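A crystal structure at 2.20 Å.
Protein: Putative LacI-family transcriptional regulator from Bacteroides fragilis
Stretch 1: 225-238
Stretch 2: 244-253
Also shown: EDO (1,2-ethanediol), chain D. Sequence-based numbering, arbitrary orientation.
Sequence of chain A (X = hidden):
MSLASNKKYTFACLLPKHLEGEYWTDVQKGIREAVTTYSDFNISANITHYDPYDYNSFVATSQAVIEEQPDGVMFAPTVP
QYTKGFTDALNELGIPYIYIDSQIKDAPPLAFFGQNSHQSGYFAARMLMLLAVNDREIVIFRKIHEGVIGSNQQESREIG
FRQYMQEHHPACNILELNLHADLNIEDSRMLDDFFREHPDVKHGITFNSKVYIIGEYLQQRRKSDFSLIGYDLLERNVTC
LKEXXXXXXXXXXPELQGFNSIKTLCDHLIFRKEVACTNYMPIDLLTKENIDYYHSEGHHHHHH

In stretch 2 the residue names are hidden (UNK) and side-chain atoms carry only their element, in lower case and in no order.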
# COMPACT_ATOMS: atom_id res chain seq x y z
N ASP A 225 -13.11 17.01 17.49
CA ASP A 225 -14.38 16.69 16.85
C ASP A 225 -14.32 16.95 15.34
O ASP A 225 -15.30 17.40 14.73
CB ASP A 225 -15.50 17.52 17.49
CG ASP A 225 -16.87 17.01 17.12
OD1 ASP A 225 -17.19 15.85 17.47
OD2 ASP A 225 -17.63 17.76 16.47
N PHE A 226 -13.17 16.66 14.75
CA PHE A 226 -12.96 16.86 13.32
C PHE A 226 -11.79 15.98 12.88
O PHE A 226 -10.75 15.93 13.55
CB PHE A 226 -12.61 18.33 13.05
CG PHE A 226 -12.74 18.72 11.60
CD1 PHE A 226 -13.94 19.23 11.11
CD2 PHE A 226 -11.66 18.59 10.73
CE1 PHE A 226 -14.06 19.60 9.77
CE2 PHE A 226 -11.78 18.97 9.38
CZ PHE A 226 -12.98 19.47 8.90
N SER A 227 -11.96 15.30 11.75
CA SER A 227 -10.91 14.43 11.21
C SER A 227 -10.61 14.73 9.73
O SER A 227 -11.51 14.98 8.93
CB SER A 227 -11.32 12.96 11.36
OG SER A 227 -12.49 12.69 10.61
N LEU A 228 -9.32 14.70 9.39
CA LEU A 228 -8.88 14.96 8.03
C LEU A 228 -8.46 13.72 7.27
O LEU A 228 -8.16 12.67 7.85
CB LEU A 228 -7.65 15.89 8.00
CG LEU A 228 -7.53 17.36 8.39
CD1 LEU A 228 -8.82 18.10 8.08
CD2 LEU A 228 -7.18 17.47 9.85
N ILE A 229 -8.42 13.87 5.96
CA ILE A 229 -7.92 12.86 5.05
C ILE A 229 -6.90 13.68 4.29
O ILE A 229 -7.20 14.76 3.79
CB ILE A 229 -8.99 12.32 4.09
CG1 ILE A 229 -9.86 11.30 4.82
CG2 ILE A 229 -8.32 11.65 2.87
CD1 ILE A 229 -10.76 10.50 3.90
N GLY A 230 -5.67 13.20 4.23
CA GLY A 230 -4.64 13.95 3.54
C GLY A 230 -3.81 13.10 2.61
O GLY A 230 -4.07 11.91 2.44
N TYR A 231 -2.81 13.73 2.01
CA TYR A 231 -1.92 13.05 1.09
C TYR A 231 -0.46 13.08 1.50
O TYR A 231 0.02 14.03 2.13
CB TYR A 231 -2.05 13.69 -0.30
CG TYR A 231 -3.20 13.16 -1.13
CD1 TYR A 231 -2.99 12.27 -2.18
CD2 TYR A 231 -4.50 13.58 -0.88
CE1 TYR A 231 -4.05 11.82 -2.97
CE2 TYR A 231 -5.56 13.14 -1.65
CZ TYR A 231 -5.34 12.27 -2.70
OH TYR A 231 -6.42 11.87 -3.48
N ASP A 232 0.24 12.00 1.16
CA ASP A 232 1.66 11.87 1.39
C ASP A 232 2.17 11.71 2.81
O ASP A 232 1.62 12.24 3.78
CB ASP A 232 2.37 13.01 0.67
CG ASP A 232 1.95 13.10 -0.78
OD1 ASP A 232 2.05 12.09 -1.51
OD2 ASP A 232 1.49 14.18 -1.20
N LEU A 233 3.26 10.96 2.90
CA LEU A 233 3.88 10.63 4.16
C LEU A 233 4.93 11.59 4.70
O LEU A 233 5.99 11.16 5.14
CB LEU A 233 4.46 9.22 4.06
CG LEU A 233 3.50 8.04 4.31
CD1 LEU A 233 2.07 8.42 4.00
CD2 LEU A 233 3.91 6.86 3.47
N LEU A 234 4.66 12.89 4.66
CA LEU A 234 5.60 13.85 5.24
C LEU A 234 5.61 13.50 6.73
O LEU A 234 4.62 13.01 7.26
CB LEU A 234 5.11 15.28 5.07
CG LEU A 234 5.44 16.03 3.78
CD1 LEU A 234 4.77 15.33 2.61
CD2 LEU A 234 4.96 17.47 3.90
N GLU A 235 6.72 13.77 7.40
CA GLU A 235 6.82 13.45 8.81
C GLU A 235 5.75 14.15 9.65
O GLU A 235 5.20 13.56 10.57
CB GLU A 235 8.21 13.81 9.34
CG GLU A 235 8.62 12.95 10.52
CD GLU A 235 9.91 13.39 11.17
OE1 GLU A 235 10.91 13.60 10.44
OE2 GLU A 235 9.92 13.52 12.42
N ARG A 236 5.44 15.39 9.33
CA ARG A 236 4.43 16.10 10.09
C ARG A 236 3.05 15.53 9.81
O ARG A 236 2.16 15.56 10.67
CB ARG A 236 4.48 17.60 9.80
CG ARG A 236 5.82 18.22 10.22
CD ARG A 236 5.62 19.62 10.75
NE ARG A 236 6.03 20.64 9.80
CZ ARG A 236 5.69 21.92 9.89
NH1 ARG A 236 4.94 22.35 10.89
NH2 ARG A 236 6.12 22.77 8.96
N ASN A 237 2.87 14.97 8.62
CA ASN A 237 1.59 14.37 8.27
C ASN A 237 1.40 13.09 9.08
O ASN A 237 0.33 12.84 9.63
CB ASN A 237 1.54 14.02 6.78
CG ASN A 237 1.24 15.22 5.92
OD1 ASN A 237 1.02 16.32 6.43
ND2 ASN A 237 1.21 15.02 4.60
N VAL A 238 2.46 12.29 9.14
CA VAL A 238 2.40 11.03 9.87
C VAL A 238 2.16 11.26 11.36
O VAL A 238 1.41 10.51 11.99
CB VAL A 238 3.70 10.23 9.68
CG1 VAL A 238 3.68 9.00 10.58
CG2 VAL A 238 3.83 9.82 8.21
N UNK A 244 -4.15 11.43 15.69
CA UNK A 244 -5.59 11.42 15.49
C UNK A 244 -6.25 12.57 14.76
O UNK A 244 -7.43 12.49 14.47
N UNK A 245 -5.52 13.64 14.46
CA UNK A 245 -6.13 14.76 13.73
C UNK A 245 -6.39 14.35 12.28
O UNK A 245 -7.35 14.81 11.66
o UNK A 245 -3.90 15.64 13.41
c UNK A 245 -5.25 16.61 15.16
c UNK A 245 -5.24 16.00 13.76
N UNK A 246 -5.53 13.48 11.76
CA UNK A 246 -5.67 12.95 10.41
C UNK A 246 -6.08 11.47 10.56
O UNK A 246 -5.49 10.74 11.35
c UNK A 246 -4.01 14.50 9.36
c UNK A 246 -4.43 12.26 8.33
c UNK A 246 -4.34 13.04 9.64
N UNK A 247 -7.10 11.06 9.81
CA UNK A 247 -7.61 9.69 9.86
C UNK A 247 -6.98 8.78 8.81
O UNK A 247 -6.71 7.61 9.08
o UNK A 247 -9.78 10.44 10.65
c UNK A 247 -9.13 9.66 9.67
N UNK A 248 -6.77 9.32 7.62
CA UNK A 248 -6.17 8.56 6.55
C UNK A 248 -5.19 9.45 5.80
O UNK A 248 -5.37 10.68 5.72
c UNK A 248 -10.62 6.63 6.48
c UNK A 248 -9.63 7.49 5.99
c UNK A 248 -8.92 5.12 7.23
c UNK A 248 -8.28 7.17 6.12
c UNK A 248 -10.27 5.44 7.10
c UNK A 248 -7.93 5.97 6.75
c UNK A 248 -7.22 8.08 5.54
N UNK A 249 -4.14 8.82 5.27
CA UNK A 249 -3.16 9.50 4.44
C UNK A 249 -3.06 8.63 3.19
O UNK A 249 -3.03 7.40 3.27
c UNK A 249 -1.92 12.02 5.78
c UNK A 249 -0.27 10.50 6.90
c UNK A 249 -1.79 9.60 5.12
c UNK A 249 -1.66 10.60 6.28
N UNK A 250 -3.03 9.27 2.03
CA UNK A 250 -2.91 8.55 0.77
C UNK A 250 -1.50 8.78 0.27
O UNK A 250 -1.05 9.91 0.14
c UNK A 250 -3.93 9.07 -0.25
c UNK A 250 -6.48 9.42 -0.53
c UNK A 250 -5.35 8.76 0.26
c UNK A 250 -3.66 8.44 -1.61
N UNK A 251 -0.78 7.69 0.02
CA UNK A 251 0.60 7.78 -0.45
C UNK A 251 0.71 7.42 -1.93
O UNK A 251 -0.17 6.76 -2.48
c UNK A 251 1.49 6.87 0.38
N UNK A 252 1.80 7.85 -2.56
CA UNK A 252 2.00 7.57 -3.98
C UNK A 252 3.43 7.12 -4.31
O UNK A 252 3.83 7.11 -5.47
c UNK A 252 1.66 8.82 -4.79
c UNK A 252 2.50 10.00 -4.39
c UNK A 252 2.13 11.25 -5.13
o UNK A 252 1.94 12.30 -4.53
n UNK A 252 2.04 11.16 -6.45
N UNK A 253 4.18 6.76 -3.28
CA UNK A 253 5.56 6.31 -3.44
C UNK A 253 6.44 7.30 -4.23
O UNK A 253 6.83 7.03 -5.37
n UNK A 253 3.81 1.84 -3.73
c UNK A 253 4.94 2.51 -3.95
c UNK A 253 5.59 4.94 -4.12
c UNK A 253 5.09 3.82 -3.22
o UNK A 253 5.82 2.09 -4.70
C1 EDO D . 0.57 14.78 -4.21
O1 EDO D . 0.05 15.56 -3.13
C2 EDO D . 1.44 15.64 -5.12
O2 EDO D . 2.67 15.96 -4.47
O HOH W 1 3.13 9.84 -1.03

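Position 244 has no side-chain atoms, so it is Gly244. Its positive phi of 103° suits glycine, since a CB here would jam against the preceding carbonyl; it closes a helix.

Position 245 has one carbon carrying an oxygen and a carbon: Thr245. Its backbone O accepts a hydrogen bond from Leu228 N (3.0 Å), while its hydroxyl is satisfied by a residue just outside the stretch, so the polar group can be buried.

At 246 one carbon carries two more, and they pack against Leu228; the short fork is that of Val246. Val246 CG2 lies 4.1 Å from Leu228 CB; a compact beta-branched side chain such as valine's is well suited to a strand.

Position 247 holds one carbon, then one oxygen, 3.0 Å from Ser227 CB. This is Ser247, small enough for the corner where the chain turns; its N donates to Leu228 O (2.7 Å).

At 248 a carbon leads to a six-carbon ring with no further atom, and Ile229 CD1 sits at the ring's edge: Phe248. Ile229 CD1 is 3.8 Å from Phe248 CD2, an apolar contact in a buried setting.

Position 249 has four carbons forked at the second, and the fork reaches Tyr231, Asn237 and Val238, hence Leu249. Its CD2 lies 4.2 Å from Tyr231 N, and its CD1 3.6 Å from Asn237 O and 4.4 Å from Val238 CG2. Across from it Gly230 has no side chain; a CB there would come within 3.4 Å of Leu249 CD2, a tight fit.

At 250 four carbons fork at the first, one arm two carbons long, and lie over a face of the Tyr231 ring: Ile250. Its CB is 4.0 Å from the ring centroid, a CH-pi contact, and its CG2 3.7 Å from Tyr231 CE1. Branching at CB is favoured in strands and gives the ring an apolar cover.

Position 251 has a single carbon, which meets Leu233 CD2 at 3.9 Å: the CB of Ala251, a modest apolar contact.

At 252 three carbons end in an oxygen and a nitrogen beside the Asp232 carboxylate, where a polar amide fits: Gln252. A water accepts from its backbone N (2.8 Å) and donates to Asp232 OD1 (2.5 Å), linking the stretches where the strand pairing ends.

Position 253 has the same pattern, Gln253. It does not touch stretch 1 and stands at the N-cap position of the next helix.

The contact is a parallel strand pair, with a bulge between Leu228 and Ile229 shifting the register by one. Beyond it, Gly230 N donates to Phe248 O (2.9 Å), Ile250 N to Gly230 O (2.9 Å) and Asp232 N to Ile250 O (2.7 Å). Ile229, Tyr231, Phe248 and Ile250 share one face; Leu228, Val246 and Leu249 pack on the other.

Stretch 2, residues 244-253: GTVSFLIAQQ
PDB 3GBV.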